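Local coordinates for ethanolamine utilization protein EutS (Streptococcus intermedius SK54 = ATCC 27335, PDB 6XPJ) that forms homohexameric shell tiles with a central pore, probably as a minor component of the shell of the choline-degrading bacterial microcompartment, at the interface of chains A and B. Sequence-based numbering; all coordinates share one arbitrary frame. Chains: chain A/B, Ethanolamine utilization protein EutS.

The interface of chains A and B. Residues chain A 18-20, 54, 56-57; chain B 23-24, 49-51, 53, 80-82.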
loop_
_atom_site.group_PDB
_atom_site.type_symbol
_atom_site.label_atom_id
_atom_site.label_comp_id
_atom_site.label_asym_id
_atom_site.label_seq_id
_atom_site.Cartn_x
_atom_site.Cartn_y
_atom_site.Cartn_z
ATOM N N PRO A 18 -6.401 10.346 -1.387
ATOM C CA PRO A 18 -5.257 11.011 -0.778
ATOM C C PRO A 18 -5.678 12.362 -0.215
ATOM O O PRO A 18 -6.494 13.071 -0.795
ATOM C CB PRO A 18 -4.270 11.198 -1.924
ATOM C CG PRO A 18 -5.017 10.910 -3.193
ATOM C CD PRO A 18 -6.354 10.312 -2.837
ATOM N N GLY A 19 -5.072 12.736 0.906
ATOM C CA GLY A 19 -5.143 14.103 1.386
ATOM C C GLY A 19 -4.158 15.010 0.651
ATOM O O GLY A 19 -3.516 14.610 -0.333
ATOM N N LYS A 20 -4.085 16.257 1.098
ATOM C CA LYS A 20 -3.278 17.324 0.475
ATOM C C LYS A 20 -2.435 17.924 1.591
ATOM O O LYS A 20 -2.890 18.831 2.334
ATOM C CB LYS A 20 -4.165 18.362 -0.210
ATOM C CG LYS A 20 -4.941 17.814 -1.398
ATOM C CD LYS A 20 -5.994 18.769 -1.911
ATOM C CE LYS A 20 -7.044 19.056 -0.842
ATOM N NZ LYS A 20 -8.385 19.240 -1.442
ATOM N N PRO A 54 -0.828 14.414 -2.267
ATOM C CA PRO A 54 -0.619 13.158 -2.978
ATOM C C PRO A 54 0.802 13.092 -3.548
ATOM O O PRO A 54 1.442 14.125 -3.758
ATOM C CB PRO A 54 -1.711 13.214 -4.069
ATOM C CG PRO A 54 -1.905 14.653 -4.335
ATOM C CD PRO A 54 -1.708 15.324 -2.998
ATOM N N GLU A 56 2.148 12.600 -6.421
ATOM C CA GLU A 56 2.479 13.255 -7.698
ATOM C C GLU A 56 3.026 14.658 -7.442
ATOM O O GLU A 56 3.707 15.196 -8.340
ATOM C CB GLU A 56 1.255 13.372 -8.595
ATOM C CG GLU A 56 0.689 12.032 -9.036
ATOM C CD GLU A 56 -0.287 11.333 -8.100
ATOM O OE1 GLU A 56 -0.512 11.801 -6.963
ATOM O OE2 GLU A 56 -0.871 10.323 -8.544
ATOM N N THR A 57 2.745 15.256 -6.287
ATOM C CA THR A 57 3.213 16.642 -6.018
ATOM C C THR A 57 4.728 16.670 -5.815
ATOM O O THR A 57 5.297 17.774 -5.761
ATOM C CB THR A 57 2.450 17.330 -4.886
ATOM O OG1 THR A 57 2.695 16.628 -3.674
ATOM C CG2 THR A 57 0.973 17.484 -5.166
ATOM N N THR B 23 -7.309 14.738 -7.174
ATOM C CA THR B 23 -6.685 15.432 -6.026
ATOM C C THR B 23 -5.685 16.482 -6.532
ATOM O O THR B 23 -5.290 17.353 -5.741
ATOM C CB THR B 23 -6.028 14.428 -5.082
ATOM O OG1 THR B 23 -6.944 13.360 -4.838
ATOM C CG2 THR B 23 -5.618 15.063 -3.775
ATOM N N LEU B 24 -5.272 16.387 -7.795
ATOM C CA LEU B 24 -4.276 17.307 -8.376
ATOM C C LEU B 24 -4.564 17.447 -9.853
ATOM O O LEU B 24 -4.685 16.440 -10.523
ATOM C CB LEU B 24 -2.863 16.771 -8.138
ATOM C CG LEU B 24 -1.744 17.700 -8.585
ATOM C CD1 LEU B 24 -1.660 18.906 -7.642
ATOM C CD2 LEU B 24 -0.442 16.955 -8.643
ATOM N N VAL B 49 0.128 17.682 -14.602
ATOM C CA VAL B 49 0.242 16.601 -13.591
ATOM C C VAL B 49 -1.143 16.345 -13.031
ATOM O O VAL B 49 -1.770 17.268 -12.509
ATOM C CB VAL B 49 1.236 16.975 -12.479
ATOM C CG1 VAL B 49 1.493 15.767 -11.589
ATOM C CG2 VAL B 49 2.533 17.511 -13.071
ATOM N N VAL B 50 -1.570 15.086 -13.091
ATOM C CA VAL B 50 -2.921 14.688 -12.614
ATOM C C VAL B 50 -2.779 13.544 -11.626
ATOM O O VAL B 50 -2.082 12.564 -11.901
ATOM C CB VAL B 50 -3.869 14.308 -13.756
ATOM C CG1 VAL B 50 -5.284 14.190 -13.222
ATOM C CG2 VAL B 50 -3.796 15.319 -14.880
ATOM N N SER B 51 -3.453 13.660 -10.490
ATOM C CA SER B 51 -3.616 12.579 -9.477
ATOM C C SER B 51 -5.090 12.191 -9.438
ATOM O O SER B 51 -5.934 13.073 -9.210
ATOM C CB SER B 51 -3.173 13.081 -8.139
ATOM O OG SER B 51 -3.317 12.054 -7.153
ATOM N N THR B 53 -8.148 8.982 -8.409
ATOM C CA THR B 53 -8.610 7.798 -7.670
ATOM C C THR B 53 -10.018 7.494 -8.172
ATOM O O THR B 53 -10.824 8.412 -8.253
ATOM C CB THR B 53 -8.650 8.053 -6.160
ATOM O OG1 THR B 53 -7.404 8.666 -5.774
ATOM C CG2 THR B 53 -9.002 6.774 -5.431
ATOM N N THR B 80 -0.288 3.808 -9.987
ATOM C CA THR B 80 -0.278 4.938 -9.030
ATOM C C THR B 80 -1.480 5.863 -9.243
ATOM O O THR B 80 -1.720 6.674 -8.354
ATOM C CB THR B 80 1.019 5.740 -9.175
ATOM O OG1 THR B 80 1.070 6.336 -10.457
ATOM C CG2 THR B 80 2.251 4.882 -9.007
ATOM N N GLY B 81 -2.188 5.786 -10.366
ATOM C CA GLY B 81 -3.279 6.722 -10.650
ATOM C C GLY B 81 -2.763 8.095 -11.025
ATOM O O GLY B 81 -3.224 9.094 -10.474
ATOM N N SER B 82 -1.804 8.146 -11.941
ATOM C CA SER B 82 -1.083 9.396 -12.259
ATOM C C SER B 82 -0.976 9.540 -13.764
ATOM O O SER B 82 -0.797 8.538 -14.476
ATOM C CB SER B 82 0.314 9.346 -11.676
ATOM O OG SER B 82 0.316 8.918 -10.317
HETATM O O HOH W 1 -3.365 8.777 -7.528
HETATM O O HOH W 2 0.074 8.289 -6.419
#
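Within the hexamer of this circularly permuted BMC-domain shell protein, the short 3-10 turn 55-57 of chain A lies against the sheet of chain B, and A:Glu56 carries the contact. Its chain leaves the backbone with CG anti to the carbonyl carbon and then bends at chi2 (85°), laying the carboxylate across the strands; glutamate is long enough to accept from serines on two of them. B:Ser51 OG, anti to the backbone N (chi1 -180°), donates to A:Glu56 OE1 at 2.8 Å from above the carboxylate plane. B:Ser82 OG donates to the anti lone pair of A:Glu56 OE2 at 2.6 Å. B:Thr80 OG1 hydrogen-bonds with B:Ser82 OG and may hold it in place. Serine suits both places: a short hydroxyl can grip a carboxylate while its CB packs against the acid's carbons. The two donors should restrict rotation of the carboxylate and may help stabilise its charge.

Packing is closest here, with A:Glu56 CD 3.4 Å from B:Ser51 CB. Further along, the apolar branches of B:Val49 and B:Leu24 suit A:Glu56 CB and the methyl of A:Thr57, whose OG1 turns inward to the carbonyl O of A:Pro54 (2.8 Å). A:Pro54, after a cis peptide, crosses B:Thr23 obliquely, the CG–CD edge of its rigid apolar ring toward methyl CG2.

The watery side is looser: two waters link A:Glu56 OE2 to the carbonyl of B:Thr80. At another margin, A:Lys20 lends its aliphatic stem to B:Thr23, while A:Pro18 CG crosses B:Thr23 OG1 obliquely and its CD meets B:Thr53 OG1 tip to tip.

In the fold, the end of A strand 11-18 and the turn after strand 46-53 meet B strands 21-28, 46-53 and 82-87.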